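Local coordinates for amidohydrolase (Staphylococcus aureus, PDB 3NUR), which probably hydrolyses carbon-nitrogen bonds of linear amides, as a putative metal-binding amidohydrolase with a TIM-barrel fold, at residues F261-D266 / K303-I308; I240-P245 / S279-N284; S203-N208 / A215-F220. All coordinates share one frame; numbering follows the deposited sequence.

Contact 1: F261-D266 / K303-I308; sequences FLERMD and KKEVGI
Leu262 and Glu305 make the close-packed half of this contact, their side chains running past each other in opposite directions. The leucine CB lies 3.6 Å from Glu305 OE1, and its CD1 reaches 3.9 Å from Glu305 CB, so one isobutyl group covers both the carboxylate and the aliphatic root of the glutamate. Glu305 curls back to allow this: chi1 of -68° sets CG beside the backbone N and chi2 of -59° bends the chain again. Beyond it the apolar touch thins out, with Leu262 CD1 4.3 Å from Val306 CG1. In the TIM-barrel fold the pair joins helix 262-268, which comes between strands 249-251 and 286-288 in the chain, to helix 296-306, which follows the second of those strands. Leu262 is buried and also leans on helix 278-284. The solvent side is quite different in character. There Glu263, on the exposed face of its helix and bent at chi2, brings a second carboxylate up to the first, with the two planes turned 73° apart. Glu263 OE2 and Glu305 OE2 are just 2.7 Å apart, which suggests that one of the acids carries a proton. The other oxygens stay farther off, Glu263 OE1 standing 3.1 Å from Glu305 OE2, and no opposite charge from either segment enters between the two groups.

Contact 2: I240-P245 / S279-N284; sequences IFDRYP and SYYFKN
Tyr281 and Asp242 are brought together by similar first torsions: in each, CG lies opposite the carbonyl carbon and beside the backbone N, with chi1 -60° for the tyrosine and -79° for the aspartate. The phenol thereby extends from helix 278-284 across to helix 240-243, while the carboxylate swings round to receive it. Tyr281 OH donates a short hydrogen bond of 2.6 Å to Asp242 OD1. The hydroxyl approaches on the syn side of the carboxylate but 26° out of its plane, and the two side chains cross at about a right angle. Relative to the ring, Asp242 OD1 lies at the edge, near its plane, 3.4 Å from Tyr281 CE1. The aliphatic half of the contact lies nearer the root of the ring, where Phe241 CB packs 3.5 Å from Tyr281 CD1. Phe241 thus meets the tyrosine through its methylene; its own ring has Ile240 CG2 above the centre of one face, 4.1 Å from the plane. Both polar groups have second partners in the turn before helix 278-284: Tyr281 OH is also hydrogen-bonded to His276 N, and Asp242 OD2 to Asn275 N. This doubling satisfies a buried hydroxyl and should fix the rotation of the carboxylate. The contact joins two short helices outside the strands of the barrel by one hydrogen bond and a small apolar touch: Val236 of helix 223-237 touches both Phe241 and Tyr281, and the Phe241 ring reaches Phe286 at the start of strand 286-288.

Contact 3: S203-N208 / A215-F220; sequences SYYKGN and ATFACF
Phe217 is the first residue of 215-220 to engage Tyr205, and it does so with a ring face. Its CG is placed trans to the backbone N (chi1 -179°), which carries the ring out from helix 211-218 and across the edge of the tyrosine. Tyr205 CD1 stands over the centre of the Phe217 ring, 3.5 Å above its plane. The pair is a T-shaped (edge-to-face) stack, with ring centroids 4.8 Å apart and planes at 84°. Phe217 CE2 also comes within 4.1 Å of Tyr204 O, at the margin of the contact. One residue on, Ala218 brings the backbones close: the CA atoms of Tyr205 and Ala218 are only 5.4 Å apart. Ala218 CA makes a CH-pi contact over one face of the tyrosine, 3.9 Å from the centroid of the Tyr205 ring and 24° off its normal. Beside this, Tyr205 CB and Ala218 CB pack at 3.6 Å. With Tyr204 CB on the opposite face, 3.7 Å above the plane, the Tyr205 ring has a neighbour on each face, both offset toward its rim, and Phe217 at one edge. The helix ends after Ala218. The two segments pair helices 198-205 and 211-218, two consecutive short helices that lie in the chain between strand 189-192 and helix 223-237; Ile226 of the latter touches Tyr205, and Phe217 is joined through its backbone to Gly223.

Contacts 1 and 2, their centres 14 Å apart, touch because helix 278-284 of contact 2 also packs against helix 262-268 and the end of helix 296-306. Asp266 OD2 probably hydrogen-bonds Ser279 OG at 2.5 Å, Leu262 CD2 packs 3.7 Å from Phe282 CD2, and Val306 CG1 lies 3.7 Å from Phe282 O. Contact 3 stands apart, its centre 28 Å from that of contact 1 and 32 Å from that of contact 2, with nearest atoms about 12 and 17 Å away. The calcium ion is bound by Glu28, His30, His192 and Asp316, none from these contacts; Asp316 follows segment 303-308 by eight residues, and His192 ends the strand preceding the helices of contact 3.

Contact 1: F261-D266 / K303-I308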
loop_
_atom_site.group_PDB
_atom_site.type_symbol
_atom_site.label_atom_id
_atom_site.label_comp_id
_atom_site.label_asym_id
_atom_site.label_seq_id
_atom_site.Cartn_x
_atom_site.Cartn_y
_atom_site.Cartn_z
ATOM N N PHE A 261 10.346 -8.943 -13.474
ATOM C CA PHE A 261 10.293 -10.354 -13.868
ATOM C C PHE A 261 8.970 -10.868 -14.435
ATOM O O PHE A 261 8.787 -12.086 -14.471
ATOM C CB PHE A 261 10.701 -11.188 -12.627
ATOM C CG PHE A 261 11.956 -12.007 -12.796
ATOM C CD1 PHE A 261 13.114 -11.440 -13.328
ATOM C CD2 PHE A 261 12.007 -13.329 -12.364
ATOM C CE1 PHE A 261 14.283 -12.198 -13.471
ATOM C CE2 PHE A 261 13.188 -14.068 -12.466
ATOM C CZ PHE A 261 14.309 -13.505 -13.043
ATOM N N LEU A 262 8.041 -9.999 -14.870
ATOM C CA LEU A 262 6.755 -10.506 -15.386
ATOM C C LEU A 262 6.869 -11.528 -16.519
ATOM O O LEU A 262 6.201 -12.578 -16.466
ATOM C CB LEU A 262 5.787 -9.385 -15.759
ATOM C CG LEU A 262 5.198 -8.572 -14.598
ATOM C CD1 LEU A 262 4.308 -7.479 -15.130
ATOM C CD2 LEU A 262 4.402 -9.447 -13.637
ATOM N N GLU A 263 7.684 -11.212 -17.555
ATOM C CA GLU A 263 7.859 -12.124 -18.695
ATOM C C GLU A 263 8.462 -13.435 -18.245
ATOM O O GLU A 263 8.005 -14.494 -18.678
ATOM C CB GLU A 263 8.737 -11.513 -19.800
ATOM C CG GLU A 263 8.164 -10.274 -20.477
ATOM C CD GLU A 263 8.545 -8.947 -19.847
ATOM O OE1 GLU A 263 8.931 -8.924 -18.654
ATOM O OE2 GLU A 263 8.463 -7.920 -20.561
ATOM N N ARG A 264 9.448 -13.378 -17.335
ATOM C CA ARG A 264 10.108 -14.581 -16.828
ATOM C C ARG A 264 9.172 -15.466 -15.996
ATOM O O ARG A 264 9.234 -16.686 -16.103
ATOM C CB ARG A 264 11.382 -14.219 -16.052
ATOM C CG ARG A 264 12.043 -15.420 -15.365
ATOM C CD ARG A 264 12.644 -16.440 -16.311
ATOM N NE ARG A 264 13.631 -17.230 -15.578
ATOM C CZ ARG A 264 14.760 -17.680 -16.099
ATOM N NH1 ARG A 264 15.022 -17.498 -17.385
ATOM N NH2 ARG A 264 15.639 -18.310 -15.340
HETATM N N MSE A 265 8.274 -14.855 -15.213
HETATM C CA MSE A 265 7.313 -15.631 -14.423
HETATM C C MSE A 265 6.352 -16.389 -15.338
HETATM O O MSE A 265 6.124 -17.570 -15.118
HETATM C CB MSE A 265 6.586 -14.714 -13.434
HETATM C CG MSE A 265 7.580 -13.977 -12.517
HETATM SE SE MSE A 265 6.744 -12.534 -11.492
HETATM C CE MSE A 265 6.022 -13.731 -10.396
ATOM N N ASP A 266 5.871 -15.755 -16.419
ATOM C CA ASP A 266 4.993 -16.440 -17.369
ATOM C C ASP A 266 5.665 -17.657 -18.004
ATOM O O ASP A 266 5.007 -18.675 -18.239
ATOM C CB ASP A 266 4.521 -15.465 -18.454
ATOM C CG ASP A 266 3.392 -14.571 -18.015
ATOM O OD1 ASP A 266 2.918 -14.726 -16.856
ATOM O OD2 ASP A 266 2.978 -13.718 -18.816
ATOM N N LYS A 303 5.455 1.315 -16.893
ATOM C CA LYS A 303 4.543 1.675 -17.991
ATOM C C LYS A 303 4.510 0.579 -19.079
ATOM O O LYS A 303 3.435 0.265 -19.589
ATOM C CB LYS A 303 4.947 3.030 -18.602
ATOM C CG LYS A 303 3.932 3.601 -19.593
ATOM C CD LYS A 303 4.542 4.755 -20.378
ATOM C CE LYS A 303 3.659 5.239 -21.506
ATOM N NZ LYS A 303 4.314 6.321 -22.296
ATOM N N LYS A 304 5.671 0.001 -19.446
ATOM C CA LYS A 304 5.706 -1.035 -20.493
ATOM C C LYS A 304 5.082 -2.355 -20.030
ATOM O O LYS A 304 4.492 -3.068 -20.834
ATOM C CB LYS A 304 7.168 -1.313 -20.931
ATOM C CG LYS A 304 7.843 -0.164 -21.648
ATOM C CD LYS A 304 9.374 -0.260 -21.512
ATOM C CE LYS A 304 10.058 0.973 -22.055
ATOM N NZ LYS A 304 11.467 1.077 -21.592
ATOM N N GLU A 305 5.231 -2.681 -18.736
ATOM C CA GLU A 305 4.768 -3.940 -18.151
ATOM C C GLU A 305 3.288 -3.985 -17.807
ATOM O O GLU A 305 2.625 -4.961 -18.160
ATOM C CB GLU A 305 5.603 -4.307 -16.907
ATOM C CG GLU A 305 7.044 -4.681 -17.221
ATOM C CD GLU A 305 7.223 -5.863 -18.154
ATOM O OE1 GLU A 305 6.333 -6.744 -18.192
ATOM O OE2 GLU A 305 8.265 -5.907 -18.848
ATOM N N VAL A 306 2.774 -2.958 -17.103
ATOM C CA VAL A 306 1.360 -2.931 -16.687
ATOM C C VAL A 306 0.512 -1.902 -17.413
ATOM O O VAL A 306 -0.714 -1.998 -17.388
ATOM C CB VAL A 306 1.155 -2.857 -15.143
ATOM C CG1 VAL A 306 1.816 -4.038 -14.442
ATOM C CG2 VAL A 306 1.642 -1.532 -14.562
ATOM N N GLY A 307 1.151 -0.878 -17.962
ATOM C CA GLY A 307 0.432 0.170 -18.672
ATOM C C GLY A 307 0.032 1.328 -17.788
ATOM O O GLY A 307 -0.027 1.208 -16.556
ATOM N N ILE A 308 -0.246 2.461 -18.435
ATOM C CA ILE A 308 -0.622 3.703 -17.768
ATOM C C ILE A 308 -1.881 3.607 -16.904
ATOM O O ILE A 308 -1.943 4.284 -15.890
ATOM C CB ILE A 308 -0.724 4.862 -18.810
ATOM C CG1 ILE A 308 -0.476 6.213 -18.165
ATOM C CG2 ILE A 308 -2.021 4.833 -19.622
ATOM C CD1 ILE A 308 1.069 6.546 -18.170
#

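Contact 2: I240-P245 / S279-N284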
loop_
_atom_site.group_PDB
_atom_site.type_symbol
_atom_site.label_atom_id
_atom_site.label_comp_id
_atom_site.label_asym_id
_atom_site.label_seq_id
_atom_site.Cartn_x
_atom_site.Cartn_y
_atom_site.Cartn_z
ATOM N N ILE A 240 -6.531 -16.153 -5.134
ATOM C CA ILE A 240 -7.403 -15.127 -4.537
ATOM C C ILE A 240 -8.162 -14.351 -5.646
ATOM O O ILE A 240 -9.359 -14.088 -5.511
ATOM C CB ILE A 240 -6.564 -14.171 -3.626
ATOM C CG1 ILE A 240 -6.331 -14.814 -2.223
ATOM C CG2 ILE A 240 -7.207 -12.755 -3.511
ATOM C CD1 ILE A 240 -5.336 -14.078 -1.347
ATOM N N PHE A 241 -7.465 -14.023 -6.740
ATOM C CA PHE A 241 -8.063 -13.259 -7.825
ATOM C C PHE A 241 -8.940 -14.076 -8.787
ATOM O O PHE A 241 -9.610 -13.492 -9.630
ATOM C CB PHE A 241 -7.023 -12.394 -8.539
ATOM C CG PHE A 241 -6.242 -11.522 -7.583
ATOM C CD1 PHE A 241 -6.733 -10.282 -7.187
ATOM C CD2 PHE A 241 -5.011 -11.941 -7.080
ATOM C CE1 PHE A 241 -6.007 -9.480 -6.298
ATOM C CE2 PHE A 241 -4.299 -11.150 -6.178
ATOM C CZ PHE A 241 -4.797 -9.924 -5.796
ATOM N N ASP A 242 -8.967 -15.404 -8.622
ATOM C CA ASP A 242 -9.881 -16.280 -9.352
ATOM C C ASP A 242 -11.162 -16.386 -8.509
ATOM O O ASP A 242 -12.251 -16.308 -9.070
ATOM C CB ASP A 242 -9.256 -17.657 -9.597
ATOM C CG ASP A 242 -8.276 -17.679 -10.753
ATOM O OD1 ASP A 242 -8.150 -16.646 -11.447
ATOM O OD2 ASP A 242 -7.606 -18.712 -10.939
ATOM N N ARG A 243 -11.021 -16.492 -7.159
ATOM C CA ARG A 243 -12.142 -16.524 -6.218
ATOM C C ARG A 243 -12.834 -15.158 -6.185
ATOM O O ARG A 243 -14.073 -15.101 -6.151
ATOM C CB ARG A 243 -11.662 -16.883 -4.792
ATOM C CG ARG A 243 -11.402 -18.362 -4.605
ATOM C CD ARG A 243 -11.208 -18.789 -3.149
ATOM N NE ARG A 243 -10.027 -18.201 -2.498
ATOM C CZ ARG A 243 -8.758 -18.532 -2.754
ATOM N NH1 ARG A 243 -8.470 -19.400 -3.715
ATOM N NH2 ARG A 243 -7.770 -17.968 -2.080
ATOM N N TYR A 244 -12.033 -14.059 -6.181
ATOM C CA TYR A 244 -12.518 -12.664 -6.087
ATOM C C TYR A 244 -12.012 -11.856 -7.297
ATOM O O TYR A 244 -11.088 -11.048 -7.164
ATOM C CB TYR A 244 -12.104 -12.050 -4.718
ATOM C CG TYR A 244 -12.447 -12.975 -3.574
ATOM C CD1 TYR A 244 -13.763 -13.386 -3.358
ATOM C CD2 TYR A 244 -11.450 -13.536 -2.785
ATOM C CE1 TYR A 244 -14.076 -14.317 -2.370
ATOM C CE2 TYR A 244 -11.755 -14.439 -1.771
ATOM C CZ TYR A 244 -13.070 -14.823 -1.567
ATOM O OH TYR A 244 -13.379 -15.718 -0.585
ATOM N N PRO A 245 -12.580 -12.122 -8.502
ATOM C CA PRO A 245 -12.058 -11.486 -9.728
ATOM C C PRO A 245 -12.201 -9.975 -9.849
ATOM O O PRO A 245 -11.523 -9.381 -10.685
ATOM C CB PRO A 245 -12.792 -12.228 -10.857
ATOM C CG PRO A 245 -14.054 -12.697 -10.239
ATOM C CD PRO A 245 -13.656 -13.087 -8.835
ATOM N N SER A 279 1.348 -13.013 -15.137
ATOM C CA SER A 279 1.433 -11.582 -15.460
ATOM C C SER A 279 0.072 -10.921 -15.600
ATOM O O SER A 279 -0.063 -9.741 -15.271
ATOM C CB SER A 279 2.274 -11.343 -16.710
ATOM O OG SER A 279 1.626 -11.791 -17.887
ATOM N N TYR A 280 -0.944 -11.682 -16.074
ATOM C CA TYR A 280 -2.315 -11.175 -16.236
ATOM C C TYR A 280 -2.856 -10.540 -14.951
ATOM O O TYR A 280 -3.467 -9.463 -15.008
ATOM C CB TYR A 280 -3.260 -12.287 -16.721
ATOM C CG TYR A 280 -4.654 -11.777 -17.010
ATOM C CD1 TYR A 280 -4.986 -11.278 -18.262
ATOM C CD2 TYR A 280 -5.649 -11.814 -16.036
ATOM C CE1 TYR A 280 -6.257 -10.780 -18.528
ATOM C CE2 TYR A 280 -6.932 -11.325 -16.292
ATOM C CZ TYR A 280 -7.228 -10.810 -17.544
ATOM O OH TYR A 280 -8.489 -10.365 -17.848
ATOM N N TYR A 281 -2.641 -11.196 -13.803
ATOM C CA TYR A 281 -3.130 -10.671 -12.515
ATOM C C TYR A 281 -2.497 -9.340 -12.138
ATOM O O TYR A 281 -3.184 -8.467 -11.624
ATOM C CB TYR A 281 -2.952 -11.681 -11.400
ATOM C CG TYR A 281 -3.690 -12.966 -11.667
ATOM C CD1 TYR A 281 -5.049 -13.087 -11.369
ATOM C CD2 TYR A 281 -3.056 -14.045 -12.271
ATOM C CE1 TYR A 281 -5.725 -14.287 -11.572
ATOM C CE2 TYR A 281 -3.721 -15.246 -12.488
ATOM C CZ TYR A 281 -5.062 -15.357 -12.152
ATOM O OH TYR A 281 -5.727 -16.529 -12.387
ATOM N N PHE A 282 -1.210 -9.158 -12.433
ATOM C CA PHE A 282 -0.564 -7.862 -12.147
ATOM C C PHE A 282 -1.052 -6.781 -13.095
ATOM O O PHE A 282 -1.112 -5.600 -12.732
ATOM C CB PHE A 282 0.968 -7.995 -12.161
ATOM C CG PHE A 282 1.398 -8.822 -10.979
ATOM C CD1 PHE A 282 1.424 -8.272 -9.695
ATOM C CD2 PHE A 282 1.717 -10.169 -11.131
ATOM C CE1 PHE A 282 1.736 -9.060 -8.587
ATOM C CE2 PHE A 282 2.073 -10.947 -10.020
ATOM C CZ PHE A 282 2.067 -10.387 -8.755
ATOM N N LYS A 283 -1.414 -7.172 -14.309
ATOM C CA LYS A 283 -1.885 -6.186 -15.270
ATOM C C LYS A 283 -3.357 -5.813 -15.055
ATOM O O LYS A 283 -3.772 -4.734 -15.475
ATOM C CB LYS A 283 -1.709 -6.718 -16.681
ATOM C CG LYS A 283 -0.261 -6.915 -17.102
ATOM C CD LYS A 283 -0.258 -7.612 -18.455
ATOM C CE LYS A 283 1.094 -8.156 -18.818
ATOM N NZ LYS A 283 1.099 -8.691 -20.204
ATOM N N ASN A 284 -4.160 -6.728 -14.471
ATOM C CA ASN A 284 -5.601 -6.515 -14.350
ATOM C C ASN A 284 -6.155 -6.366 -12.941
ATOM O O ASN A 284 -7.259 -5.835 -12.779
ATOM C CB ASN A 284 -6.332 -7.611 -15.138
ATOM C CG ASN A 284 -6.029 -7.499 -16.622
ATOM O OD1 ASN A 284 -5.097 -8.120 -17.142
ATOM N ND2 ASN A 284 -6.714 -6.602 -17.308
#

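Contact 3: S203-N208 / A215-F220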
loop_
_atom_site.group_PDB
_atom_site.type_symbol
_atom_site.label_atom_id
_atom_site.label_comp_id
_atom_site.label_asym_id
_atom_site.label_seq_id
_atom_site.Cartn_x
_atom_site.Cartn_y
_atom_site.Cartn_z
ATOM N N SER A 203 19.452 -15.045 7.810
ATOM C CA SER A 203 19.939 -15.784 6.633
ATOM C C SER A 203 20.362 -14.897 5.474
ATOM O O SER A 203 21.367 -15.176 4.825
ATOM C CB SER A 203 18.877 -16.764 6.130
ATOM O OG SER A 203 18.637 -17.784 7.085
ATOM N N TYR A 204 19.566 -13.866 5.174
ATOM C CA TYR A 204 19.796 -13.041 3.996
ATOM C C TYR A 204 20.495 -11.710 4.184
ATOM O O TYR A 204 21.129 -11.236 3.237
ATOM C CB TYR A 204 18.466 -12.813 3.243
ATOM C CG TYR A 204 18.153 -13.806 2.132
ATOM C CD1 TYR A 204 19.096 -14.742 1.714
ATOM C CD2 TYR A 204 16.931 -13.770 1.463
ATOM C CE1 TYR A 204 18.828 -15.628 0.671
ATOM C CE2 TYR A 204 16.649 -14.651 0.416
ATOM C CZ TYR A 204 17.608 -15.569 0.013
ATOM O OH TYR A 204 17.346 -16.444 -1.011
ATOM N N TYR A 205 20.264 -11.032 5.318
ATOM C CA TYR A 205 20.747 -9.652 5.478
ATOM C C TYR A 205 21.921 -9.433 6.393
ATOM O O TYR A 205 22.705 -8.523 6.146
ATOM C CB TYR A 205 19.571 -8.658 5.674
ATOM C CG TYR A 205 18.575 -8.812 4.540
ATOM C CD1 TYR A 205 18.894 -8.402 3.245
ATOM C CD2 TYR A 205 17.369 -9.488 4.730
ATOM C CE1 TYR A 205 18.017 -8.615 2.179
ATOM C CE2 TYR A 205 16.495 -9.726 3.667
ATOM C CZ TYR A 205 16.834 -9.309 2.390
ATOM O OH TYR A 205 15.980 -9.551 1.331
ATOM N N LYS A 206 22.101 -10.288 7.405
ATOM C CA LYS A 206 23.308 -10.188 8.221
ATOM C C LYS A 206 24.446 -10.709 7.340
ATOM O O LYS A 206 24.279 -11.708 6.640
ATOM C CB LYS A 206 23.202 -11.070 9.472
ATOM C CG LYS A 206 22.293 -10.506 10.543
ATOM C CD LYS A 206 22.682 -11.038 11.912
ATOM C CE LYS A 206 23.674 -10.170 12.652
ATOM N NZ LYS A 206 23.984 -10.714 14.001
ATOM N N GLY A 207 25.564 -10.008 7.344
ATOM C CA GLY A 207 26.702 -10.412 6.527
ATOM C C GLY A 207 27.992 -9.854 7.075
ATOM O O GLY A 207 28.032 -9.398 8.218
ATOM N N ASN A 208 29.044 -9.876 6.256
ATOM C CA ASN A 208 30.370 -9.403 6.655
ATOM C C ASN A 208 30.511 -7.902 6.485
ATOM O O ASN A 208 31.248 -7.405 5.629
ATOM C CB ASN A 208 31.447 -10.179 5.905
ATOM C CG ASN A 208 32.832 -10.020 6.480
ATOM O OD1 ASN A 208 33.037 -9.417 7.539
ATOM N ND2 ASN A 208 33.802 -10.603 5.824
ATOM N N ALA A 215 20.920 -3.856 8.879
ATOM C CA ALA A 215 19.554 -3.413 9.201
ATOM C C ALA A 215 18.904 -2.609 8.075
ATOM O O ALA A 215 17.728 -2.836 7.772
ATOM C CB ALA A 215 19.540 -2.605 10.502
ATOM N N THR A 216 19.643 -1.645 7.479
ATOM C CA THR A 216 19.081 -0.848 6.382
ATOM C C THR A 216 18.885 -1.736 5.124
ATOM O O THR A 216 17.883 -1.613 4.424
ATOM C CB THR A 216 19.887 0.427 6.134
ATOM O OG1 THR A 216 21.222 0.070 5.749
ATOM C CG2 THR A 216 19.888 1.379 7.351
ATOM N N PHE A 217 19.833 -2.653 4.867
ATOM C CA PHE A 217 19.766 -3.612 3.763
ATOM C C PHE A 217 18.477 -4.461 3.890
ATOM O O PHE A 217 17.720 -4.602 2.916
ATOM C CB PHE A 217 21.034 -4.494 3.780
ATOM C CG PHE A 217 21.196 -5.561 2.712
ATOM C CD1 PHE A 217 20.499 -5.481 1.507
ATOM C CD2 PHE A 217 22.134 -6.575 2.861
ATOM C CE1 PHE A 217 20.653 -6.465 0.534
ATOM C CE2 PHE A 217 22.319 -7.543 1.863
ATOM C CZ PHE A 217 21.593 -7.469 0.701
ATOM N N ALA A 218 18.186 -4.940 5.105
ATOM C CA ALA A 218 16.993 -5.754 5.390
ATOM C C ALA A 218 15.707 -4.966 5.274
ATOM O O ALA A 218 14.661 -5.557 5.029
ATOM C CB ALA A 218 17.085 -6.327 6.797
ATOM N N CYS A 219 15.766 -3.658 5.535
ATOM C CA CYS A 219 14.566 -2.831 5.510
ATOM C C CYS A 219 14.390 -2.079 4.184
ATOM O O CYS A 219 14.313 -2.723 3.121
ATOM C CB CYS A 219 14.515 -1.909 6.730
ATOM S SG CYS A 219 14.416 -2.795 8.312
ATOM N N PHE A 220 14.329 -0.739 4.235
ATOM C CA PHE A 220 14.104 0.133 3.059
ATOM C C PHE A 220 15.189 0.130 1.981
ATOM O O PHE A 220 14.950 0.623 0.882
ATOM C CB PHE A 220 13.752 1.581 3.495
ATOM C CG PHE A 220 14.509 2.094 4.693
ATOM C CD1 PHE A 220 15.899 2.137 4.694
ATOM C CD2 PHE A 220 13.833 2.527 5.831
ATOM C CE1 PHE A 220 16.606 2.609 5.808
ATOM C CE2 PHE A 220 14.542 2.998 6.948
ATOM C CZ PHE A 220 15.924 3.024 6.931
#